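Local coordinates for putative transcriptional regulator protein (PDB 3ER6), which is probably a DNA-binding transcription regulator of the AraC type, represented here by its DJ-1/PfpI-like domain without the helix-turn-helix part, at residues A[9-14]-A[75-80]; A[108-113]-A[160-165]. The protein carries 1 engineered substitution. All blocks are in the same frame, centred on the assembly; numbering follows the deposited sequence.

Interaction 1 (A[9-14]-A[75-80])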
ATOM      1  N   LEU A   9      -0.808 -20.764  -9.761  1.00 39.56           N
ATOM      2  CA  LEU A   9      -1.889 -19.800  -9.538  1.00 37.38           C
ATOM      3  C   LEU A   9      -1.402 -18.507 -10.131  1.00 35.57           C
ATOM      4  O   LEU A   9      -0.228 -18.148 -10.002  1.00 35.02           O
ATOM      5  CB  LEU A   9      -2.157 -19.588  -8.051  1.00 38.63           C
ATOM      6  CG  LEU A   9      -2.772 -20.772  -7.315  1.00 40.95           C
ATOM      7  CD1 LEU A   9      -2.937 -20.397  -5.830  1.00 46.68           C
ATOM      8  CD2 LEU A   9      -4.103 -21.171  -7.955  1.00 44.10           C
ATOM      9  N   ARG A  10      -2.290 -17.827 -10.811  1.00 33.63           N
ATOM     10  CA  ARG A  10      -1.955 -16.566 -11.443  1.00 32.04           C
ATOM     11  C   ARG A  10      -2.801 -15.429 -10.897  1.00 30.75           C
ATOM     12  O   ARG A  10      -4.030 -15.547 -10.834  1.00 28.66           O
ATOM     13  CB  ARG A  10      -2.206 -16.652 -12.943  1.00 31.02           C
ATOM     14  CG  ARG A  10      -1.953 -15.302 -13.635  1.00 31.36           C
ATOM     15  CD  ARG A  10      -2.212 -15.444 -15.157  1.00 34.57           C
ATOM     16  NE  ARG A  10      -1.135 -16.236 -15.779  1.00 32.93           N
ATOM     17  CZ  ARG A  10      -1.261 -16.937 -16.919  1.00 37.55           C
ATOM     18  NH1 ARG A  10      -2.427 -16.942 -17.571  1.00 34.89           N
ATOM     19  NH2 ARG A  10      -0.210 -17.627 -17.417  1.00 37.50           N
ATOM     20  N   VAL A  11      -2.142 -14.331 -10.525  1.00 28.73           N
ATOM     21  CA  VAL A  11      -2.876 -13.112 -10.188  1.00 27.99           C
ATOM     22  C   VAL A  11      -2.518 -12.042 -11.209  1.00 27.01           C
ATOM     23  O   VAL A  11      -1.324 -11.830 -11.478  1.00 28.19           O
ATOM     24  CB  VAL A  11      -2.506 -12.587  -8.769  1.00 28.23           C
ATOM     25  CG1 VAL A  11      -3.317 -11.275  -8.461  1.00 24.29           C
ATOM     26  CG2 VAL A  11      -2.769 -13.714  -7.679  1.00 28.66           C
ATOM     27  N   VAL A  12      -3.519 -11.440 -11.833  1.00 26.06           N
ATOM     28  CA  VAL A  12      -3.252 -10.255 -12.684  1.00 26.89           C
ATOM     29  C   VAL A  12      -3.843  -9.045 -11.919  1.00 27.12           C
ATOM     30  O   VAL A  12      -4.987  -9.104 -11.394  1.00 27.00           O
ATOM     31  CB  VAL A  12      -3.878 -10.404 -14.108  1.00 27.54           C
ATOM     32  CG1 VAL A  12      -3.637  -9.124 -14.934  1.00 25.09           C
ATOM     33  CG2 VAL A  12      -3.279 -11.683 -14.834  1.00 25.96           C
ATOM     34  N   ALA A  13      -3.041  -7.997 -11.765  1.00 26.81           N
ATOM     35  CA  ALA A  13      -3.486  -6.807 -11.032  1.00 26.70           C
ATOM     36  C   ALA A  13      -3.481  -5.598 -11.961  1.00 27.93           C
ATOM     37  O   ALA A  13      -2.426  -5.092 -12.362  1.00 28.50           O
ATOM     38  CB  ALA A  13      -2.539  -6.559  -9.823  1.00 28.03           C
ATOM     39  N   LEU A  14      -4.667  -5.141 -12.332  1.00 26.11           N
ATOM     40  CA  LEU A  14      -4.822  -3.969 -13.146  1.00 27.49           C
ATOM     41  C   LEU A  14      -4.789  -2.717 -12.272  1.00 26.85           C
ATOM     42  O   LEU A  14      -5.643  -2.552 -11.370  1.00 26.50           O
ATOM     43  CB  LEU A  14      -6.171  -4.040 -13.865  1.00 27.23           C
ATOM     44  CG  LEU A  14      -6.575  -2.820 -14.683  1.00 27.35           C
ATOM     45  CD1 LEU A  14      -5.621  -2.662 -15.941  1.00 28.45           C
ATOM     46  CD2 LEU A  14      -8.023  -2.993 -15.063  1.00 28.91           C
ATOM     47  N   THR A  75      -6.946 -16.176 -15.825  1.00 35.36           N
ATOM     48  CA  THR A  75      -6.245 -15.921 -14.543  1.00 33.33           C
ATOM     49  C   THR A  75      -7.143 -16.451 -13.419  1.00 32.35           C
ATOM     50  O   THR A  75      -8.355 -16.481 -13.567  1.00 32.58           O
ATOM     51  CB  THR A  75      -5.966 -14.379 -14.312  1.00 32.90           C
ATOM     52  OG1 THR A  75      -5.138 -14.182 -13.146  1.00 29.89           O
ATOM     53  CG2 THR A  75      -7.307 -13.544 -14.159  1.00 32.42           C
ATOM     54  N   ASN A  76      -6.554 -16.844 -12.298  1.00 31.40           N
ATOM     55  CA  ASN A  76      -7.322 -17.328 -11.164  1.00 30.67           C
ATOM     56  C   ASN A  76      -7.960 -16.133 -10.485  1.00 30.61           C
ATOM     57  O   ASN A  76      -9.135 -16.188 -10.095  1.00 30.14           O
ATOM     58  CB  ASN A  76      -6.420 -18.080 -10.183  1.00 28.59           C
ATOM     59  CG  ASN A  76      -5.765 -19.299 -10.819  1.00 32.45           C
ATOM     60  OD1 ASN A  76      -4.614 -19.254 -11.266  1.00 33.44           O
ATOM     61  ND2 ASN A  76      -6.509 -20.401 -10.860  1.00 33.56           N
ATOM     62  N   ILE A  77      -7.138 -15.082 -10.288  1.00 30.55           N
ATOM     63  CA  ILE A  77      -7.605 -13.836  -9.634  1.00 29.00           C
ATOM     64  C   ILE A  77      -7.282 -12.630 -10.525  1.00 29.09           C
ATOM     65  O   ILE A  77      -6.190 -12.564 -11.107  1.00 28.36           O
ATOM     66  CB  ILE A  77      -6.916 -13.609  -8.290  1.00 28.63           C
ATOM     67  CG1 ILE A  77      -7.177 -14.800  -7.332  1.00 29.15           C
ATOM     68  CG2 ILE A  77      -7.391 -12.305  -7.667  1.00 28.74           C
ATOM     69  CD1 ILE A  77      -6.052 -14.875  -6.196  1.00 32.33           C
ATOM     70  N   LEU A  78      -8.250 -11.704 -10.641  1.00 29.29           N
ATOM     71  CA  LEU A  78      -7.994 -10.395 -11.240  1.00 29.43           C
ATOM     72  C   LEU A  78      -8.227  -9.357 -10.153  1.00 29.11           C
ATOM     73  O   LEU A  78      -9.303  -9.345  -9.561  1.00 30.32           O
ATOM     74  CB  LEU A  78      -8.888 -10.127 -12.474  1.00 28.54           C
ATOM     75  CG  LEU A  78      -8.876  -8.676 -13.035  1.00 30.57           C
ATOM     76  CD1 LEU A  78      -7.555  -8.305 -13.770  1.00 25.65           C
ATOM     77  CD2 LEU A  78     -10.079  -8.339 -13.971  1.00 30.41           C
ATOM     78  N   ILE A  79      -7.246  -8.484  -9.888  1.00 27.38           N
ATOM     79  CA  ILE A  79      -7.484  -7.341  -8.999  1.00 28.06           C
ATOM     80  C   ILE A  79      -7.663  -6.080  -9.842  1.00 27.94           C
ATOM     81  O   ILE A  79      -6.877  -5.800 -10.753  1.00 28.18           O
ATOM     82  CB  ILE A  79      -6.311  -7.139  -8.004  1.00 27.02           C
ATOM     83  CG1 ILE A  79      -6.039  -8.456  -7.309  1.00 28.94           C
ATOM     84  CG2 ILE A  79      -6.612  -5.970  -6.983  1.00 26.98           C
ATOM     85  CD1 ILE A  79      -4.862  -8.411  -6.403  1.00 29.01           C
ATOM     86  N   ILE A  80      -8.726  -5.347  -9.560  1.00 26.30           N
ATOM     87  CA  ILE A  80      -8.937  -4.095 -10.219  1.00 26.39           C
ATOM     88  C   ILE A  80      -8.706  -3.031  -9.179  1.00 26.43           C
ATOM     89  O   ILE A  80      -9.479  -2.892  -8.188  1.00 25.91           O
ATOM     90  CB  ILE A  80     -10.364  -3.982 -10.767  1.00 25.78           C
ATOM     91  CG1 ILE A  80     -10.657  -5.140 -11.766  1.00 28.66           C
ATOM     92  CG2 ILE A  80     -10.634  -2.591 -11.319  1.00 23.64           C
ATOM     93  CD1 ILE A  80     -12.181  -5.190 -12.089  1.00 32.94           C
TER
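Backbone hydrogen bonds join strand 9-14 to strand 77-80 in parallel register, the axes 4.7 Å apart. Ile77 N bonds to Arg10 O, Val12 N to Ile77 O, Ile79 N to Val12 O and Leu14 N to Ile79 O; the third, 2.8 Å long, has its donor nearly along the carbonyl axis. At the start of the pair a side chain stands in for one strand carbonyl: Asn76, its CG anti to its own carbonyl carbon (chi1 -61°), turns OD1 onto Arg10 N at 2.8 Å, in the carbonyl plane and on a lone pair. Arg10 O also takes Asn76 N, weakly. Thr75 OG1 lies 2.9 Å from Arg10 O and 2.8 Å from Ile77 O, and its one proton can serve only one at a time. On the face of Val11, Ala13, Ile77 and Ile79, Val11 CG2 lies alongside Ile77 CD1 at 3.8 Å, and Val11 CG1 meets Ile79 CD1 obliquely. On the other, Val12 CG2 rests on Thr75 CB and Val12 CG1 on Leu78 CD1. This is the centre of the DJ-1/PfpI-type alpha/beta sandwich: helices 22-37 and 173-184 cover the Val11 face, Trp100 of helix 95-106 packs on Val12 and Leu78, and strand 43-48 pairs with the far edge of 9-14.

Interaction 2 (A[108-113]-A[160-165])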
ATOM      1  N   GLY A 108     -15.065 -17.410 -14.919  1.00 37.28           N
ATOM      2  CA  GLY A 108     -14.853 -17.932 -13.572  1.00 37.33           C
ATOM      3  C   GLY A 108     -13.665 -17.391 -12.778  1.00 35.72           C
ATOM      4  O   GLY A 108     -13.389 -17.869 -11.670  1.00 34.46           O
ATOM      5  N   SER A 109     -12.964 -16.396 -13.322  1.00 34.48           N
ATOM      6  CA  SER A 109     -11.894 -15.713 -12.556  1.00 32.75           C
ATOM      7  C   SER A 109     -12.475 -15.144 -11.270  1.00 32.92           C
ATOM      8  O   SER A 109     -13.605 -14.650 -11.278  1.00 31.09           O
ATOM      9  CB  SER A 109     -11.308 -14.535 -13.404  1.00 33.15           C
ATOM     10  OG  SER A 109     -10.540 -15.075 -14.482  1.00 34.05           O
ATOM     11  N   LYS A 110     -11.748 -15.189 -10.151  1.00 32.30           N
ATOM     12  CA  LYS A 110     -12.163 -14.339  -9.030  1.00 33.53           C
ATOM     13  C   LYS A 110     -11.872 -12.881  -9.382  1.00 33.00           C
ATOM     14  O   LYS A 110     -10.800 -12.601  -9.943  1.00 32.72           O
ATOM     15  CB  LYS A 110     -11.474 -14.712  -7.714  1.00 34.07           C
ATOM     16  CG  LYS A 110     -11.836 -16.102  -7.208  1.00 38.21           C
ATOM     17  CD  LYS A 110     -11.000 -16.414  -5.942  1.00 41.50           C
ATOM     18  CE  LYS A 110     -11.277 -17.811  -5.446  1.00 41.46           C
ATOM     19  NZ  LYS A 110     -12.737 -17.974  -5.308  1.00 41.81           N
ATOM     20  N   ILE A 111     -12.823 -11.965  -9.111  1.00 31.39           N
ATOM     21  CA  ILE A 111     -12.663 -10.541  -9.422  1.00 31.11           C
ATOM     22  C   ILE A 111     -12.620  -9.776  -8.100  1.00 31.30           C
ATOM     23  O   ILE A 111     -13.600  -9.733  -7.315  1.00 32.46           O
ATOM     24  CB  ILE A 111     -13.807  -9.967 -10.305  1.00 31.96           C
ATOM     25  CG1 ILE A 111     -14.160 -10.873 -11.506  1.00 29.22           C
ATOM     26  CG2 ILE A 111     -13.543  -8.499 -10.750  1.00 30.16           C
ATOM     27  CD1 ILE A 111     -12.962 -11.083 -12.548  1.00 32.89           C
ATOM     28  N   VAL A 112     -11.493  -9.130  -7.834  1.00 30.19           N
ATOM     29  CA  VAL A 112     -11.310  -8.453  -6.545  1.00 29.52           C
ATOM     30  C   VAL A 112     -11.188  -6.974  -6.871  1.00 30.65           C
ATOM     31  O   VAL A 112     -10.275  -6.577  -7.609  1.00 30.98           O
ATOM     32  CB  VAL A 112      -9.982  -8.904  -5.833  1.00 29.37           C
ATOM     33  CG1 VAL A 112      -9.859  -8.155  -4.487  1.00 30.65           C
ATOM     34  CG2 VAL A 112      -9.909 -10.460  -5.626  1.00 29.29           C
ATOM     35  N   ALA A 113     -12.105  -6.157  -6.368  1.00 29.42           N
ATOM     36  CA  ALA A 113     -12.146  -4.749  -6.717  1.00 29.89           C
ATOM     37  C   ALA A 113     -11.924  -3.983  -5.428  1.00 30.25           C
ATOM     38  O   ALA A 113     -12.615  -4.253  -4.431  1.00 29.12           O
ATOM     39  CB  ALA A 113     -13.526  -4.354  -7.329  1.00 28.59           C
ATOM     40  N   ASP A 160     -19.828 -11.553  -3.384  1.00 35.91           N
ATOM     41  CA  ASP A 160     -21.043 -11.895  -4.121  1.00 36.59           C
ATOM     42  C   ASP A 160     -20.570 -12.842  -5.214  1.00 36.46           C
ATOM     43  O   ASP A 160     -20.024 -12.435  -6.274  1.00 36.11           O
ATOM     44  CB  ASP A 160     -21.652 -10.625  -4.713  1.00 36.28           C
ATOM     45  CG  ASP A 160     -22.948 -10.876  -5.509  1.00 39.94           C
ATOM     46  OD1 ASP A 160     -23.390 -12.027  -5.642  1.00 36.98           O
ATOM     47  OD2 ASP A 160     -23.520  -9.884  -5.988  1.00 41.09           O
ATOM     48  N   GLY A 161     -20.728 -14.126  -4.947  1.00 35.00           N
ATOM     49  CA  GLY A 161     -20.308 -15.109  -5.935  1.00 36.46           C
ATOM     50  C   GLY A 161     -18.790 -15.054  -5.989  1.00 36.95           C
ATOM     51  O   GLY A 161     -18.120 -15.224  -4.962  1.00 37.53           O
ATOM     52  N   ASN A 162     -18.245 -14.831  -7.177  1.00 35.03           N
ATOM     53  CA  ASN A 162     -16.791 -14.716  -7.291  1.00 37.23           C
ATOM     54  C   ASN A 162     -16.271 -13.313  -7.353  1.00 34.32           C
ATOM     55  O   ASN A 162     -15.132 -13.105  -7.804  1.00 35.89           O
ATOM     56  CB  ASN A 162     -16.286 -15.472  -8.513  1.00 36.44           C
ATOM     57  CG  ASN A 162     -15.889 -16.839  -8.153  1.00 45.82           C
ATOM     58  OD1 ASN A 162     -15.093 -17.052  -7.210  1.00 53.59           O
ATOM     59  ND2 ASN A 162     -16.455 -17.803  -8.851  1.00 52.46           N
ATOM     60  N   VAL A 163     -17.094 -12.365  -6.930  1.00 33.35           N
ATOM     61  CA  VAL A 163     -16.704 -10.957  -6.959  1.00 31.10           C
ATOM     62  C   VAL A 163     -16.471 -10.527  -5.505  1.00 31.11           C
ATOM     63  O   VAL A 163     -17.347 -10.678  -4.642  1.00 31.68           O
ATOM     64  CB  VAL A 163     -17.795 -10.055  -7.644  1.00 30.96           C
ATOM     65  CG1 VAL A 163     -17.348  -8.575  -7.669  1.00 31.06           C
ATOM     66  CG2 VAL A 163     -18.118 -10.579  -9.032  1.00 32.02           C
ATOM     67  N   TYR A 164     -15.300  -9.978  -5.233  1.00 29.80           N
ATOM     68  CA  TYR A 164     -14.896  -9.545  -3.889  1.00 30.35           C
ATOM     69  C   TYR A 164     -14.687  -8.047  -3.902  1.00 29.53           C
ATOM     70  O   TYR A 164     -13.876  -7.539  -4.686  1.00 31.34           O
ATOM     71  CB  TYR A 164     -13.539 -10.203  -3.500  1.00 29.69           C
ATOM     72  CG  TYR A 164     -13.571 -11.698  -3.476  1.00 30.35           C
ATOM     73  CD1 TYR A 164     -13.510 -12.390  -2.248  1.00 31.79           C
ATOM     74  CD2 TYR A 164     -13.629 -12.427  -4.660  1.00 32.45           C
ATOM     75  CE1 TYR A 164     -13.506 -13.780  -2.197  1.00 32.62           C
ATOM     76  CE2 TYR A 164     -13.668 -13.847  -4.638  1.00 34.59           C
ATOM     77  CZ  TYR A 164     -13.623 -14.496  -3.399  1.00 34.30           C
ATOM     78  OH  TYR A 164     -13.662 -15.856  -3.366  1.00 37.88           O
ATOM     79  N   LEU A 165     -15.395  -7.336  -3.045  1.00 27.44           N
ATOM     80  CA  LEU A 165     -15.305  -5.923  -2.959  1.00 28.91           C
ATOM     81  C   LEU A 165     -14.682  -5.486  -1.618  1.00 29.00           C
ATOM     82  O   LEU A 165     -15.097  -5.941  -0.526  1.00 28.70           O
ATOM     83  CB  LEU A 165     -16.708  -5.249  -3.034  1.00 28.30           C
ATOM     84  CG  LEU A 165     -17.665  -5.600  -4.198  1.00 28.34           C
ATOM     85  CD1 LEU A 165     -18.955  -4.748  -4.051  1.00 29.90           C
ATOM     86  CD2 LEU A 165     -17.005  -5.360  -5.578  1.00 27.90           C
TER
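Between strands 110-113 and 163-165 the tight part begins with a short parallel ladder. Ile111 N donates a hydrogen bond to Asn162 O, Ile111 O receives Tyr164 N at 2.7 Å, and Ala113 N closes the run on Tyr164 O at 2.8 Å. The middle bond is almost straight, with 176° at the hydrogen, and all three donors lie nearly along the carbonyl axes. CA-H groups of Val163 and Val112 add close approaches to the same Ile111 and Tyr164 oxygens. Ala113 CB meets Leu165 CD2 at 4.0 Å on one face, and Val112 CG2 approaches Tyr164 CB on the other.

Equally close is the packing of Tyr164 and Lys110. Tyr164 CG stands anti to its carbonyl carbon (chi1 -60°), and the ring reaches back alongside the Lys110 chain, with Ile111 O at its edge, in plane, and CE2 3.9 Å from Lys110 CB. The lysine is extended until a bend at chi4 (-52°) brings NZ to Tyr164 OH at 3.0 Å and to Asn162 OD1 at 3.2 Å. Glu182 completes the group, with a salt bridge to Lys110 NZ and a hydrogen bond to Tyr164 OH; its charge would tend to keep the lysine protonated.

The loose side is partly exposed Asn162, whose ND2 comes no nearer than 4.2 Å to Gly108 O. Exposed Gly108 ends its helix in a Schellman motif, while a type II' turn through Gly161 and Asn162 leads in from strand 157-160.

This is the last parallel pair of the central mixed sheet of the DJ-1/PfpI-type alpha/beta/alpha fold before antiparallel edge strand 157-160. Helix 173-184 packs over Val112 and Tyr164, helix 117-124 over Ile111, Ala113 and Leu165, helix 95-106 brings His105 to Ile111 and Val163, and strand 77-80 pairs with the other edge of 110-114.

How the interactions relate
Both contacts are parallel pairs of one mixed sheet, and they adjoin: Ile80 N lies 2.8 Å from Val112 O, probably a hydrogen bond, and Ile77 CG2 packs on Val112 CG2. Both are buried in the sheet's middle under helices 173-184 and 95-106, with partly exposed residues at the strand starts (Leu9, Arg10, Asn76; Lys110, Asn162); Gly108, in interaction 2, is exposed. Helix 22-37 serves interaction 1, helix 117-124 interaction 2. In interaction 1 Asn76 OD1 takes a backbone N-H, and the Thr75 hydroxyl lies between two backbone carbonyls; interaction 2 gathers a lysine, a phenol and an amide, balanced by Glu182 of helix 173-184. Ser109 OG, probably bonded to Thr75 O, ties the two entrances together.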